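Local coordinates for DNA repair protein RAD7 (Saccharomyces cerevisiae, PDB 5ZB2), which takes part in global genome nucleotide excision repair within the GGR complex with RAD16 and ABF1, interacts with ELC1, and is represented here by its C-terminal leucine-rich repeat part, at residues T143-F148 with T167-S172; G257-I262 with F288-L293. One frame throughout, in Å; residues are numbered along the deposited sequence.

Contact 1 of 2, residues T143-F148 with T167-S172; sequences TWEKFF and TDKSLS
W144 and F148, one helical turn apart, turn their rings toward S170, whose OG comes obliquely to the W144 ring and whose carbonyl O comes obliquely to the F148 ring. CD1 of W144 lies 3.8 Å from S170 OG, and the two CB atoms of this pair are 3.9 Å apart. F148 brings CE2 to 3.5 Å from the carbonyl O of S170; its CG lies anti to its own carbonyl carbon (chi1 -65°), which turns the ring toward the second helix. F148 CE1 lies in plane at the edge of the F147 ring. Other aromatics flank the pair edge-to-face, F166 at W144 and F158 at F148.

S170 OG donates to T167 OG1 (3.2 Å), the N-cap side chain that also accepts a weak capping bond from S170 N and is hydrogen-bonded to E141. With an alanine at S170 the OG is gone, which would probably cost T167 OG1 one of its partners and thin the packing against W144 CD1.

Nearer the solvent, E145, extended, crosses K169 obliquely in a salt bridge, OE1 to NZ 3.3 Å, whose hydrogen bond is weak; the bend of K169 at chi4 (-57°) turns NZ toward E145 OE1, and a water lies 2.9 Å from NZ.

Helices 141-150 and 168-178 run nearly parallel here, their local axes 9.0 Å apart at 6°, as consecutive helices of the repeat solenoid. The tryptophan reaches I160 of the intervening strand 157-161, and helix 115-124 packs against W144 through L118.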
loop_
_atom_site.group_PDB
_atom_site.type_symbol
_atom_site.label_atom_id
_atom_site.label_comp_id
_atom_site.label_asym_id
_atom_site.label_seq_id
_atom_site.Cartn_x
_atom_site.Cartn_y
_atom_site.Cartn_z
ATOM N N THR A 143 -3.164 19.061 -5.541
ATOM C CA THR A 143 -3.761 17.734 -5.624
ATOM C C THR A 143 -5.249 17.824 -5.935
ATOM O O THR A 143 -5.765 17.041 -6.742
ATOM C CB THR A 143 -3.530 16.966 -4.324
ATOM O OG1 THR A 143 -2.125 16.873 -4.075
ATOM C CG2 THR A 143 -4.114 15.563 -4.418
ATOM N N TRP A 144 -5.954 18.776 -5.315
ATOM C CA TRP A 144 -7.366 18.967 -5.631
ATOM C C TRP A 144 -7.565 19.157 -7.128
ATOM O O TRP A 144 -8.463 18.557 -7.728
ATOM C CB TRP A 144 -7.932 20.164 -4.859
ATOM C CG TRP A 144 -8.122 19.904 -3.393
ATOM C CD1 TRP A 144 -7.586 20.614 -2.356
ATOM C CD2 TRP A 144 -8.899 18.855 -2.801
ATOM N NE1 TRP A 144 -7.984 20.073 -1.157
ATOM C CE2 TRP A 144 -8.791 18.993 -1.404
ATOM C CE3 TRP A 144 -9.676 17.814 -3.319
ATOM C CZ2 TRP A 144 -9.426 18.130 -0.519
ATOM C CZ3 TRP A 144 -10.309 16.955 -2.434
ATOM C CH2 TRP A 144 -10.178 17.119 -1.051
ATOM N N GLU A 145 -6.726 19.987 -7.751
ATOM C CA GLU A 145 -6.834 20.212 -9.189
ATOM C C GLU A 145 -6.716 18.903 -9.961
ATOM O O GLU A 145 -7.534 18.615 -10.842
ATOM C CB GLU A 145 -5.769 21.206 -9.654
ATOM C CG GLU A 145 -5.828 21.490 -11.152
ATOM C CD GLU A 145 -4.951 22.654 -11.583
ATOM O OE1 GLU A 145 -4.178 23.172 -10.749
ATOM O OE2 GLU A 145 -5.036 23.048 -12.766
ATOM N N LYS A 146 -5.696 18.096 -9.648
ATOM C CA LYS A 146 -5.527 16.827 -10.350
ATOM C C LYS A 146 -6.748 15.933 -10.176
ATOM O O LYS A 146 -7.178 15.263 -11.121
ATOM C CB LYS A 146 -4.274 16.108 -9.856
ATOM C CG LYS A 146 -2.977 16.782 -10.243
ATOM C CD LYS A 146 -1.784 15.898 -9.923
ATOM C CE LYS A 146 -0.470 16.621 -10.169
ATOM N NZ LYS A 146 -0.279 17.765 -9.233
ATOM N N PHE A 147 -7.318 15.911 -8.972
ATOM C CA PHE A 147 -8.490 15.077 -8.725
ATOM C C PHE A 147 -9.680 15.533 -9.563
ATOM O O PHE A 147 -10.418 14.702 -10.106
ATOM C CB PHE A 147 -8.829 15.095 -7.233
ATOM C CG PHE A 147 -10.179 14.529 -6.911
ATOM C CD1 PHE A 147 -10.383 13.164 -6.881
ATOM C CD2 PHE A 147 -11.243 15.367 -6.628
ATOM C CE1 PHE A 147 -11.623 12.643 -6.583
ATOM C CE2 PHE A 147 -12.484 14.851 -6.327
ATOM C CZ PHE A 147 -12.674 13.486 -6.301
ATOM N N PHE A 148 -9.878 16.847 -9.690
ATOM C CA PHE A 148 -11.020 17.349 -10.453
ATOM C C PHE A 148 -10.835 17.142 -11.952
ATOM O O PHE A 148 -11.816 16.902 -12.664
ATOM C CB PHE A 148 -11.249 18.825 -10.139
ATOM C CG PHE A 148 -11.642 19.085 -8.712
ATOM C CD1 PHE A 148 -12.596 18.300 -8.091
ATOM C CD2 PHE A 148 -11.047 20.102 -7.987
ATOM C CE1 PHE A 148 -12.957 18.531 -6.778
ATOM C CE2 PHE A 148 -11.401 20.334 -6.677
ATOM C CZ PHE A 148 -12.355 19.548 -6.073
ATOM N N THR A 167 -8.468 25.791 -1.267
ATOM C CA THR A 167 -8.350 27.222 -1.490
ATOM C C THR A 167 -9.308 27.688 -2.582
ATOM O O THR A 167 -9.984 26.895 -3.238
ATOM C CB THR A 167 -6.915 27.573 -1.873
ATOM O OG1 THR A 167 -6.616 26.997 -3.152
ATOM C CG2 THR A 167 -5.937 27.028 -0.831
ATOM N N ASP A 168 -9.353 29.008 -2.777
ATOM C CA ASP A 168 -10.132 29.570 -3.878
ATOM C C ASP A 168 -9.703 28.974 -5.213
ATOM O O ASP A 168 -10.544 28.691 -6.076
ATOM C CB ASP A 168 -9.989 31.093 -3.889
ATOM C CG ASP A 168 -10.844 31.766 -2.829
ATOM O OD1 ASP A 168 -11.987 31.309 -2.604
ATOM O OD2 ASP A 168 -10.375 32.749 -2.215
ATOM N N LYS A 169 -8.398 28.760 -5.398
ATOM C CA LYS A 169 -7.925 28.110 -6.617
ATOM C C LYS A 169 -8.548 26.730 -6.777
ATOM O O LYS A 169 -8.947 26.345 -7.883
ATOM C CB LYS A 169 -6.400 28.009 -6.598
ATOM C CG LYS A 169 -5.785 27.587 -7.924
ATOM C CD LYS A 169 -4.268 27.484 -7.827
ATOM C CE LYS A 169 -3.608 27.527 -9.200
ATOM N NZ LYS A 169 -4.098 26.458 -10.115
ATOM N N SER A 170 -8.644 25.972 -5.682
ATOM C CA SER A 170 -9.226 24.634 -5.749
ATOM C C SER A 170 -10.702 24.695 -6.107
ATOM O O SER A 170 -11.199 23.859 -6.868
ATOM C CB SER A 170 -9.036 23.914 -4.415
ATOM O OG SER A 170 -7.707 24.059 -3.949
ATOM N N LEU A 171 -11.425 25.668 -5.547
ATOM C CA LEU A 171 -12.823 25.863 -5.912
ATOM C C LEU A 171 -12.968 26.176 -7.397
ATOM O O LEU A 171 -13.864 25.645 -8.067
ATOM C CB LEU A 171 -13.426 26.986 -5.067
ATOM C CG LEU A 171 -14.873 27.367 -5.383
ATOM C CD1 LEU A 171 -15.807 26.199 -5.112
ATOM C CD2 LEU A 171 -15.286 28.586 -4.585
ATOM N N SER A 172 -12.102 27.044 -7.930
ATOM C CA SER A 172 -12.151 27.354 -9.356
ATOM C C SER A 172 -11.943 26.102 -10.202
ATOM O O SER A 172 -12.647 25.893 -11.196
ATOM C CB SER A 172 -11.103 28.410 -9.704
ATOM O OG SER A 172 -11.413 29.651 -9.099
HETATM O O HOH W 1 -3.884 24.068 -8.495
#

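Contact 2 of 2, residues G257-I262 with F288-L293; sequences GLTAFI and FSKVEL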
loop_
_atom_site.group_PDB
_atom_site.type_symbol
_atom_site.label_atom_id
_atom_site.label_comp_id
_atom_site.label_asym_id
_atom_site.label_seq_id
_atom_site.Cartn_x
_atom_site.Cartn_y
_atom_site.Cartn_z
ATOM N N GLY A 257 -34.922 36.727 -2.980
ATOM C CA GLY A 257 -34.344 35.469 -3.419
ATOM C C GLY A 257 -35.279 34.283 -3.293
ATOM O O GLY A 257 -35.762 33.755 -4.300
ATOM N N LEU A 258 -35.549 33.855 -2.057
ATOM C CA LEU A 258 -36.391 32.681 -1.844
ATOM C C LEU A 258 -37.790 32.884 -2.412
ATOM O O LEU A 258 -38.292 32.046 -3.169
ATOM C CB LEU A 258 -36.472 32.349 -0.353
ATOM C CG LEU A 258 -35.237 31.733 0.301
ATOM C CD1 LEU A 258 -35.506 31.518 1.783
ATOM C CD2 LEU A 258 -34.847 30.424 -0.370
ATOM N N THR A 259 -38.447 33.984 -2.047
ATOM C CA THR A 259 -39.824 34.178 -2.484
ATOM C C THR A 259 -39.912 34.357 -3.995
ATOM O O THR A 259 -40.904 33.952 -4.608
ATOM C CB THR A 259 -40.437 35.382 -1.775
ATOM O OG1 THR A 259 -40.298 35.229 -0.356
ATOM C CG2 THR A 259 -41.917 35.503 -2.123
ATOM N N ALA A 260 -38.887 34.951 -4.605
ATOM C CA ALA A 260 -38.914 35.190 -6.042
ATOM C C ALA A 260 -38.784 33.892 -6.829
ATOM O O ALA A 260 -39.487 33.697 -7.826
ATOM C CB ALA A 260 -37.794 36.154 -6.431
ATOM N N PHE A 261 -37.901 32.988 -6.397
ATOM C CA PHE A 261 -37.435 31.909 -7.257
ATOM C C PHE A 261 -37.750 30.505 -6.758
ATOM O O PHE A 261 -37.371 29.539 -7.428
ATOM C CB PHE A 261 -35.921 32.032 -7.466
ATOM C CG PHE A 261 -35.504 33.330 -8.095
ATOM C CD1 PHE A 261 -35.914 33.658 -9.377
ATOM C CD2 PHE A 261 -34.695 34.217 -7.408
ATOM C CE1 PHE A 261 -35.528 34.852 -9.959
ATOM C CE2 PHE A 261 -34.306 35.410 -7.986
ATOM C CZ PHE A 261 -34.721 35.727 -9.261
ATOM N N ILE A 262 -38.427 30.353 -5.625
ATOM C CA ILE A 262 -38.859 29.030 -5.175
ATOM C C ILE A 262 -40.287 28.817 -5.667
ATOM O O ILE A 262 -41.161 29.651 -5.390
ATOM C CB ILE A 262 -38.776 28.886 -3.646
ATOM C CG1 ILE A 262 -37.334 29.039 -3.153
ATOM C CG2 ILE A 262 -39.358 27.548 -3.197
ATOM C CD1 ILE A 262 -36.393 27.916 -3.579
ATOM N N PHE A 288 -43.399 31.763 3.701
ATOM C CA PHE A 288 -44.051 30.474 3.908
ATOM C C PHE A 288 -45.511 30.497 3.466
ATOM O O PHE A 288 -46.024 29.478 2.989
ATOM C CB PHE A 288 -43.951 30.061 5.380
ATOM C CG PHE A 288 -42.570 29.619 5.804
ATOM C CD1 PHE A 288 -41.748 28.907 4.942
ATOM C CD2 PHE A 288 -42.099 29.918 7.068
ATOM C CE1 PHE A 288 -40.485 28.504 5.339
ATOM C CE2 PHE A 288 -40.837 29.514 7.470
ATOM C CZ PHE A 288 -40.031 28.810 6.607
ATOM N N SER A 289 -46.202 31.630 3.612
ATOM C CA SER A 289 -47.596 31.676 3.192
ATOM C C SER A 289 -47.736 31.578 1.679
ATOM O O SER A 289 -48.804 31.197 1.193
ATOM C CB SER A 289 -48.265 32.954 3.696
ATOM O OG SER A 289 -47.803 34.086 2.983
ATOM N N LYS A 290 -46.680 31.892 0.929
ATOM C CA LYS A 290 -46.759 31.852 -0.527
ATOM C C LYS A 290 -46.607 30.436 -1.070
ATOM O O LYS A 290 -47.240 30.085 -2.071
ATOM C CB LYS A 290 -45.686 32.759 -1.127
ATOM C CG LYS A 290 -45.616 32.710 -2.643
ATOM C CD LYS A 290 -44.473 33.550 -3.167
ATOM C CE LYS A 290 -44.516 33.668 -4.680
ATOM N NZ LYS A 290 -44.359 32.350 -5.356
ATOM N N VAL A 291 -45.778 29.612 -0.436
ATOM C CA VAL A 291 -45.396 28.324 -0.996
ATOM C C VAL A 291 -46.024 27.200 -0.184
ATOM O O VAL A 291 -46.476 27.383 0.950
ATOM C CB VAL A 291 -43.863 28.162 -1.058
ATOM C CG1 VAL A 291 -43.249 29.290 -1.872
ATOM C CG2 VAL A 291 -43.262 28.118 0.346
ATOM N N GLU A 292 -46.046 26.015 -0.788
ATOM C CA GLU A 292 -46.521 24.798 -0.144
ATOM C C GLU A 292 -45.329 23.881 0.089
ATOM O O GLU A 292 -44.650 23.485 -0.865
ATOM C CB GLU A 292 -47.581 24.101 -0.996
ATOM C CG GLU A 292 -48.840 24.921 -1.204
ATOM C CD GLU A 292 -49.889 24.185 -2.017
ATOM O OE1 GLU A 292 -49.594 23.074 -2.504
ATOM O OE2 GLU A 292 -51.010 24.719 -2.165
ATOM N N LEU A 293 -45.078 23.550 1.353
ATOM C CA LEU A 293 -43.921 22.743 1.722
ATOM C C LEU A 293 -44.341 21.332 2.114
ATOM O O LEU A 293 -44.023 20.866 3.214
ATOM C CB LEU A 293 -43.169 23.418 2.868
ATOM C CG LEU A 293 -42.647 24.814 2.528
ATOM C CD1 LEU A 293 -42.284 25.584 3.784
ATOM C CD2 LEU A 293 -41.448 24.701 1.604
HETATM O O HOH W 2 -42.724 31.360 -7.562
#
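T259 and K290 join two consecutive helices of the leucine-rich repeat solenoid, 251-261 and 281-290; I262, the first residue past helix 251-261, meets V291 in the loop that follows K290. The T259 methyl meets the lysine chain at a slant. Its CG2 lies 3.4 Å from CD of K290, a tight apolar touch, while CE of the lysine passes 3.6 Å from T259 O. K290 starts with CG anti to the backbone N (chi1 176°), runs extended as far as CE, and then bends at chi4 (-63°), carrying NZ toward the end of helix 251-261.

There the ammonium group does not bond I262 O directly, the two being 4.2 Å apart. One water joins them instead: it accepts from K290 NZ at 2.9 Å and donates to I262 O at 3.2 Å, giving the I262 carbonyl a partner. The K290 side chain also touches E264. Beside the water, V291 CG1 lies 4.1 Å from I262 O; the apolar part is V291 CG1 against I262 CG2, a loose 4.5 Å. T259 OG1 is hydrogen-bonded to I254 O, earlier in the same helix, with a bound glycerol close by.

F287 of helix 281-290 also packs on L258, T259 and I262. On the far flanks, helix 224-234 meets L258 and F261 through L231, and helix 309-320 covers F288 and L293 through L315.

Both contacts join consecutive helices of one leucine-rich repeat solenoid, contact 1 between helices 141-150 and 168-178 and contact 2 between helices 251-261 and 281-290. They come in series along the chain: contact 1 lies wholly before contact 2 in the sequence, with helices 199-202 and 224-234 in between. Their centres are 34 Å apart and their nearest atoms about 20 Å apart, so they do not touch. Each pair of helices encloses a parallel strand in sequence, 157-161 in contact 1 and 270-272 in contact 2, so the same kind of neighbour packing occurs at two separate points of the helical layer.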